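Local coordinates for neutral proteinase inhibitor ScNPI (Streptomyces caespitosus, PDB 4HWX), which inhibits peptidases of two classes, serine peptidases and probably metallopeptidases, as a homodimeric single-domain protein of the Streptomyces subtilisin inhibitor family, at the interface of chains A and B. Coordinates in Å, arbitrary orientation; residue numbers count along the deposited sequence, not the author numbering. Chains: chain A/B, Neutral proteinase inhibitor ScNPI.

Contact 1: the interface of chains A and B. Residues chain A 10, 12, 24, 26-27; chain B 6, 8-9, 84.
A:Ala27 and A:Val24 meet B:Val84 from strand 23-32 of chain A; this strand is nearly fully extended at A:Ala27 (phi/psi -154/154°), and B:Val84 has ordinary beta geometry in the short strand 84-85. This is an apolar patch of the sermetstatin homodimer interface, sheet face against sheet face. B:Val84 does much of the work by splitting its two methyls between two neighbours. CG1, lodged between its own backbone N and carbonyl carbon (chi1 58°), lies against the methyl CB of A:Ala27 at 3.7 Å. CG2, the other branch, reaches tip to tip for A:Val24, with its CG2 3.8 Å from A:Val24 CG2 and the remaining methyl of that valine nearly as near. The methyl of A:Ala27 is shared: B:Ala8 CB sits 3.9 Å from A:Ala27 CB, and the small side chains may let the two strands come close. B:Ala8 CB also touches A:Val10 CG2 at 3.8 Å, closing a row of methyls from A:Val10 to A:Val24. At the far end the ring of B:Pro6, in a coil segment, lies by the backbone of strand 23-32, its CD 3.7 Å from the carbonyl O of A:Val24. At the opposite end, A:Val10 CG2 rests 3.4 Å from the carbonyl O of B:Ala8.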
loop_
_atom_site.group_PDB
_atom_site.type_symbol
_atom_site.label_atom_id
_atom_site.label_comp_id
_atom_site.label_asym_id
_atom_site.label_seq_id
_atom_site.Cartn_x
_atom_site.Cartn_y
_atom_site.Cartn_z
ATOM N N VAL A 10 0.120 -2.349 2.632
ATOM C CA VAL A 10 1.575 -2.300 2.569
ATOM C C VAL A 10 2.031 -1.518 3.811
ATOM O O VAL A 10 1.469 -0.460 4.126
ATOM C CB VAL A 10 2.164 -1.742 1.240
ATOM C CG1 VAL A 10 1.619 -0.353 0.934
ATOM C CG2 VAL A 10 3.700 -1.699 1.297
ATOM N N THR A 12 5.525 0.061 5.795
ATOM C CA THR A 12 6.936 0.400 5.589
ATOM C C THR A 12 7.513 1.037 6.861
ATOM O O THR A 12 6.781 1.540 7.729
ATOM C CB THR A 12 7.204 1.306 4.354
ATOM O OG1 THR A 12 7.106 2.689 4.690
ATOM C CG2 THR A 12 6.372 0.944 3.107
ATOM N N VAL A 24 13.663 4.242 2.602
ATOM C CA VAL A 24 12.738 3.226 3.098
ATOM C C VAL A 24 13.621 2.061 3.514
ATOM O O VAL A 24 14.299 1.493 2.669
ATOM C CB VAL A 24 11.661 2.842 2.043
ATOM C CG1 VAL A 24 10.733 1.743 2.565
ATOM C CG2 VAL A 24 10.856 4.069 1.603
ATOM N N ARG A 26 12.623 -0.921 5.169
ATOM C CA ARG A 26 12.028 -2.229 4.936
ATOM C C ARG A 26 10.533 -2.090 4.732
ATOM O O ARG A 26 9.943 -1.082 5.120
ATOM C CB ARG A 26 12.356 -3.212 6.106
ATOM C CG ARG A 26 11.873 -2.771 7.483
ATOM C CD ARG A 26 12.484 -3.638 8.578
ATOM N NE ARG A 26 12.004 -3.229 9.895
ATOM C CZ ARG A 26 12.544 -2.257 10.620
ATOM N NH1 ARG A 26 13.608 -1.598 10.172
ATOM N NH2 ARG A 26 12.027 -1.933 11.794
ATOM N N ALA A 27 9.932 -3.094 4.116
ATOM C CA ALA A 27 8.504 -3.091 3.834
ATOM C C ALA A 27 7.939 -4.486 3.717
ATOM O O ALA A 27 8.669 -5.410 3.339
ATOM C CB ALA A 27 8.237 -2.340 2.530
ATOM N N PRO B 6 13.567 -1.624 -1.380
ATOM C CA PRO B 6 12.414 -2.555 -1.403
ATOM C C PRO B 6 11.305 -2.129 -2.368
ATOM O O PRO B 6 11.158 -0.950 -2.672
ATOM C CB PRO B 6 11.898 -2.545 0.047
ATOM C CG PRO B 6 12.908 -1.821 0.836
ATOM C CD PRO B 6 13.673 -0.939 -0.077
ATOM N N ALA B 8 7.294 -2.973 -2.632
ATOM C CA ALA B 8 6.074 -3.510 -2.037
ATOM C C ALA B 8 4.948 -2.507 -2.250
ATOM O O ALA B 8 5.049 -1.351 -1.846
ATOM C CB ALA B 8 6.293 -3.793 -0.550
ATOM N N MET B 9 3.892 -2.943 -2.925
ATOM C CA MET B 9 2.804 -2.066 -3.321
ATOM C C MET B 9 1.439 -2.652 -3.077
ATOM O O MET B 9 1.261 -3.872 -3.059
ATOM C CB MET B 9 2.912 -1.789 -4.853
ATOM C CG MET B 9 4.212 -1.074 -5.304
ATOM S SD MET B 9 4.274 0.646 -4.748
ATOM C CE MET B 9 2.924 1.333 -5.707
ATOM N N VAL B 84 6.111 1.243 -1.854
ATOM C CA VAL B 84 7.499 1.601 -2.152
ATOM C C VAL B 84 7.897 0.886 -3.435
ATOM O O VAL B 84 7.485 -0.244 -3.648
ATOM C CB VAL B 84 8.449 1.317 -0.941
ATOM C CG1 VAL B 84 8.422 -0.142 -0.498
ATOM C CG2 VAL B 84 9.874 1.769 -1.223
#

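Contact 2: the interface of chains A and B. Residues chain A 10, 82, 89; chain B 10, 82, 89.
A:Val10 and B:Val10 face each other beside the two-fold axis of this dimer of the Streptomyces subtilisin inhibitor (SSI) family, with A:Asp82 and B:Asp82 next to them. Packing is tight at the axis. The two valines cross obliquely and touch through identical methyls, A:Val10 CG1 and B:Val10 CG1 lying 3.7 Å apart. In each, chi1 of 56° sets CG1 between the backbone N and the carbonyl carbon, and this branch also comes up to the partner's strand 77-82, A:Val10 CG1 being 3.5 Å from the carbonyl O of B:Asp82. The aspartates pair through their methylenes, A:Asp82 CB to B:Asp82 CB at 3.8 Å. Their OD1 oxygens come within 4.2 Å of each other, A:Asp82 to B:Asp82, a like-charge approach that the arginines may offset. Farther from the axis the model is less certain: A:Arg89 and B:Arg89 are poorly ordered, and their chains bend at chi2 and chi3 before reaching over. Each still forms a salt bridge as modelled. B:Arg89 arrives end-on, NH2 at 2.8 Å and NH1 at 3.0 Å from A:Asp82 OD2, so both nitrogens converge on one carboxylate oxygen. They reach it from one face, above the carboxylate plane, while the oxygen stays close to the guanidinium plane. The two planes are 33° apart and both hydrogen bonds are bent, 144° at the hydrogen for NH2. A:Arg89 holds B:Asp82 in the same way.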
loop_
_atom_site.group_PDB
_atom_site.type_symbol
_atom_site.label_atom_id
_atom_site.label_comp_id
_atom_site.label_asym_id
_atom_site.label_seq_id
_atom_site.Cartn_x
_atom_site.Cartn_y
_atom_site.Cartn_z
ATOM N N VAL A 10 0.120 -2.349 2.632
ATOM C CA VAL A 10 1.575 -2.300 2.569
ATOM C C VAL A 10 2.031 -1.518 3.811
ATOM O O VAL A 10 1.469 -0.460 4.126
ATOM C CB VAL A 10 2.164 -1.742 1.240
ATOM C CG1 VAL A 10 1.619 -0.353 0.934
ATOM C CG2 VAL A 10 3.700 -1.699 1.297
ATOM N N ASP A 82 -0.610 1.751 4.350
ATOM C CA ASP A 82 -1.455 2.220 3.236
ATOM C C ASP A 82 -2.149 1.062 2.568
ATOM O O ASP A 82 -1.558 -0.010 2.451
ATOM C CB ASP A 82 -0.645 3.000 2.178
ATOM C CG ASP A 82 0.034 4.250 2.686
ATOM O OD1 ASP A 82 -0.579 5.324 2.610
ATOM O OD2 ASP A 82 1.213 4.162 3.099
ATOM N N ARG A 89 -10.350 2.743 2.771
ATOM C CA ARG A 89 -9.030 3.227 2.371
ATOM C C ARG A 89 -8.269 3.650 3.635
ATOM O O ARG A 89 -8.844 4.291 4.521
ATOM C CB ARG A 89 -9.191 4.392 1.365
ATOM C CG ARG A 89 -7.898 4.827 0.667
ATOM C CD ARG A 89 -7.756 4.284 -0.754
ATOM N NE ARG A 89 -6.635 3.349 -0.854
ATOM C CZ ARG A 89 -5.371 3.695 -1.088
ATOM N NH1 ARG A 89 -5.050 4.966 -1.310
ATOM N NH2 ARG A 89 -4.420 2.772 -1.122
ATOM N N VAL B 10 0.454 -1.770 -3.020
ATOM C CA VAL B 10 -0.958 -2.130 -2.986
ATOM C C VAL B 10 -1.640 -1.288 -4.075
ATOM O O VAL B 10 -1.394 -0.078 -4.176
ATOM C CB VAL B 10 -1.641 -2.006 -1.593
ATOM C CG1 VAL B 10 -1.486 -0.602 -1.024
ATOM C CG2 VAL B 10 -3.132 -2.372 -1.680
ATOM N N ASP B 82 0.001 2.617 -3.939
ATOM C CA ASP B 82 0.715 3.084 -2.737
ATOM C C ASP B 82 1.714 2.056 -2.274
ATOM O O ASP B 82 1.440 0.862 -2.371
ATOM C CB ASP B 82 -0.248 3.408 -1.575
ATOM C CG ASP B 82 -1.253 4.499 -1.863
ATOM O OD1 ASP B 82 -0.953 5.666 -1.576
ATOM O OD2 ASP B 82 -2.374 4.171 -2.315
ATOM N N ARG B 89 9.145 5.905 -1.957
ATOM C CA ARG B 89 7.753 5.932 -1.509
ATOM C C ARG B 89 6.874 6.356 -2.693
ATOM O O ARG B 89 7.231 7.280 -3.432
ATOM C CB ARG B 89 7.619 6.892 -0.303
ATOM C CG ARG B 89 6.274 6.825 0.430
ATOM C CD ARG B 89 6.321 6.013 1.723
ATOM N NE ARG B 89 5.498 4.807 1.621
ATOM C CZ ARG B 89 4.194 4.749 1.883
ATOM N NH1 ARG B 89 3.546 5.822 2.325
ATOM N NH2 ARG B 89 3.530 3.612 1.723
#

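Contact 3: the interface of chains A and B. Residues chain A 12, 14, 24, 80, 82; chain B 84, 87, 89.
B:Arg89 lays its long side chain along chain A, touching A:Ile14 with its aliphatic part and A:Thr80 with its guanidinium. Among the apolar contacts, A:Ile14 CD1 meets B:Arg89 CD at 3.8 Å, the isoleucine lying roughly perpendicular to the arginine chain. With CG1 anti to the carbonyl carbon (chi1 -58°) and the chain extended beyond it (chi2 169°), the terminal methyl CD1 is carried out to the arginine. A:Val24, already packed on B:Val84, also turns CG2 toward the backbone of B:Gly87, 3.5 Å from its carbonyl O. The polar surroundings centre on the guanidinium. A:Thr80 runs antiparallel alongside the arginine and sets its hydroxyl over one face, OG1 lying 3.6 Å above the plane and over its centre. That hydroxyl is tied within chain A by a hydrogen bond of 2.7 Å between A:Thr80 OG1 and A:Thr12 OG1, which probably steadies the oxygen above the positive group. A:Thr12 itself keeps more distance, its OG1 being 4.1 Å from B:Arg89 NE. The ionic contribution is the salt bridge to A:Asp82 at the guanidinium edge, so the group is met on a face and at an edge by different residues. The arginine is poorly ordered, and its exact placement deserves caution. In the fold, strands 8-15, 23-32 and 77-82 of chain A supply the receiving surface, while B:Arg89 enters from the start of strand 88-96, just after the turn containing B:Gly87.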
loop_
_atom_site.group_PDB
_atom_site.type_symbol
_atom_site.label_atom_id
_atom_site.label_comp_id
_atom_site.label_asym_id
_atom_site.label_seq_id
_atom_site.Cartn_x
_atom_site.Cartn_y
_atom_site.Cartn_z
ATOM N N THR A 12 5.525 0.061 5.795
ATOM C CA THR A 12 6.936 0.400 5.589
ATOM C C THR A 12 7.513 1.037 6.861
ATOM O O THR A 12 6.781 1.540 7.729
ATOM C CB THR A 12 7.204 1.306 4.354
ATOM O OG1 THR A 12 7.106 2.689 4.690
ATOM C CG2 THR A 12 6.372 0.944 3.107
ATOM N N ILE A 14 10.568 3.838 7.603
ATOM C CA ILE A 14 11.368 4.866 6.966
ATOM C C ILE A 14 12.394 5.497 7.921
ATOM O O ILE A 14 12.069 5.838 9.061
ATOM C CB ILE A 14 10.399 5.950 6.391
ATOM C CG1 ILE A 14 9.404 5.333 5.384
ATOM C CG2 ILE A 14 11.171 7.109 5.763
ATOM C CD1 ILE A 14 8.224 6.307 4.973
ATOM N N VAL A 24 13.663 4.242 2.602
ATOM C CA VAL A 24 12.738 3.226 3.098
ATOM C C VAL A 24 13.621 2.061 3.514
ATOM O O VAL A 24 14.299 1.493 2.669
ATOM C CB VAL A 24 11.661 2.842 2.043
ATOM C CG1 VAL A 24 10.733 1.743 2.565
ATOM C CG2 VAL A 24 10.856 4.069 1.603
ATOM N N THR A 80 4.595 3.478 8.280
ATOM C CA THR A 80 3.497 3.826 7.371
ATOM C C THR A 80 2.610 2.618 7.162
ATOM O O THR A 80 3.075 1.483 7.264
ATOM C CB THR A 80 3.986 4.364 6.007
ATOM O OG1 THR A 80 4.588 3.309 5.255
ATOM C CG2 THR A 80 4.910 5.560 6.120
ATOM N N ASP A 82 -0.610 1.751 4.350
ATOM C CA ASP A 82 -1.455 2.220 3.236
ATOM C C ASP A 82 -2.149 1.062 2.568
ATOM O O ASP A 82 -1.558 -0.010 2.451
ATOM C CB ASP A 82 -0.645 3.000 2.178
ATOM C CG ASP A 82 0.034 4.250 2.686
ATOM O OD1 ASP A 82 -0.579 5.324 2.610
ATOM O OD2 ASP A 82 1.213 4.162 3.099
ATOM N N VAL B 84 6.111 1.243 -1.854
ATOM C CA VAL B 84 7.499 1.601 -2.152
ATOM C C VAL B 84 7.897 0.886 -3.435
ATOM O O VAL B 84 7.485 -0.244 -3.648
ATOM C CB VAL B 84 8.449 1.317 -0.941
ATOM C CG1 VAL B 84 8.422 -0.142 -0.498
ATOM C CG2 VAL B 84 9.874 1.769 -1.223
ATOM N N GLY B 87 12.935 1.410 -3.541
ATOM C CA GLY B 87 13.318 2.288 -2.441
ATOM C C GLY B 87 12.603 3.619 -2.325
ATOM O O GLY B 87 12.782 4.293 -1.318
ATOM N N ARG B 89 9.145 5.905 -1.957
ATOM C CA ARG B 89 7.753 5.932 -1.509
ATOM C C ARG B 89 6.874 6.356 -2.693
ATOM O O ARG B 89 7.231 7.280 -3.432
ATOM C CB ARG B 89 7.619 6.892 -0.303
ATOM C CG ARG B 89 6.274 6.825 0.430
ATOM C CD ARG B 89 6.321 6.013 1.723
ATOM N NE ARG B 89 5.498 4.807 1.621
ATOM C CZ ARG B 89 4.194 4.749 1.883
ATOM N NH1 ARG B 89 3.546 5.822 2.325
ATOM N NH2 ARG B 89 3.530 3.612 1.723
#

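All three contacts belong to one continuous two-fold interface. Contact 1 and contact 3 are close neighbours, their C-alpha centres about 4 Å apart, and share A:Thr12, A:Val24 and B:Val84. The C-alpha centre of contact 2 lies about 9 Å from that of contact 1, with A:Val10 in common, and about 8 Å from that of contact 3, with A:Asp82 and B:Arg89 in common. Strand 8-15 of chain A runs through all three, while the ionic pairing comes from strand 77-82 and the partner's strand 88-96. Contacts 1 and 3 recur with chains exchanged; contact 2, at the two-fold axis, contains both copies of its residues.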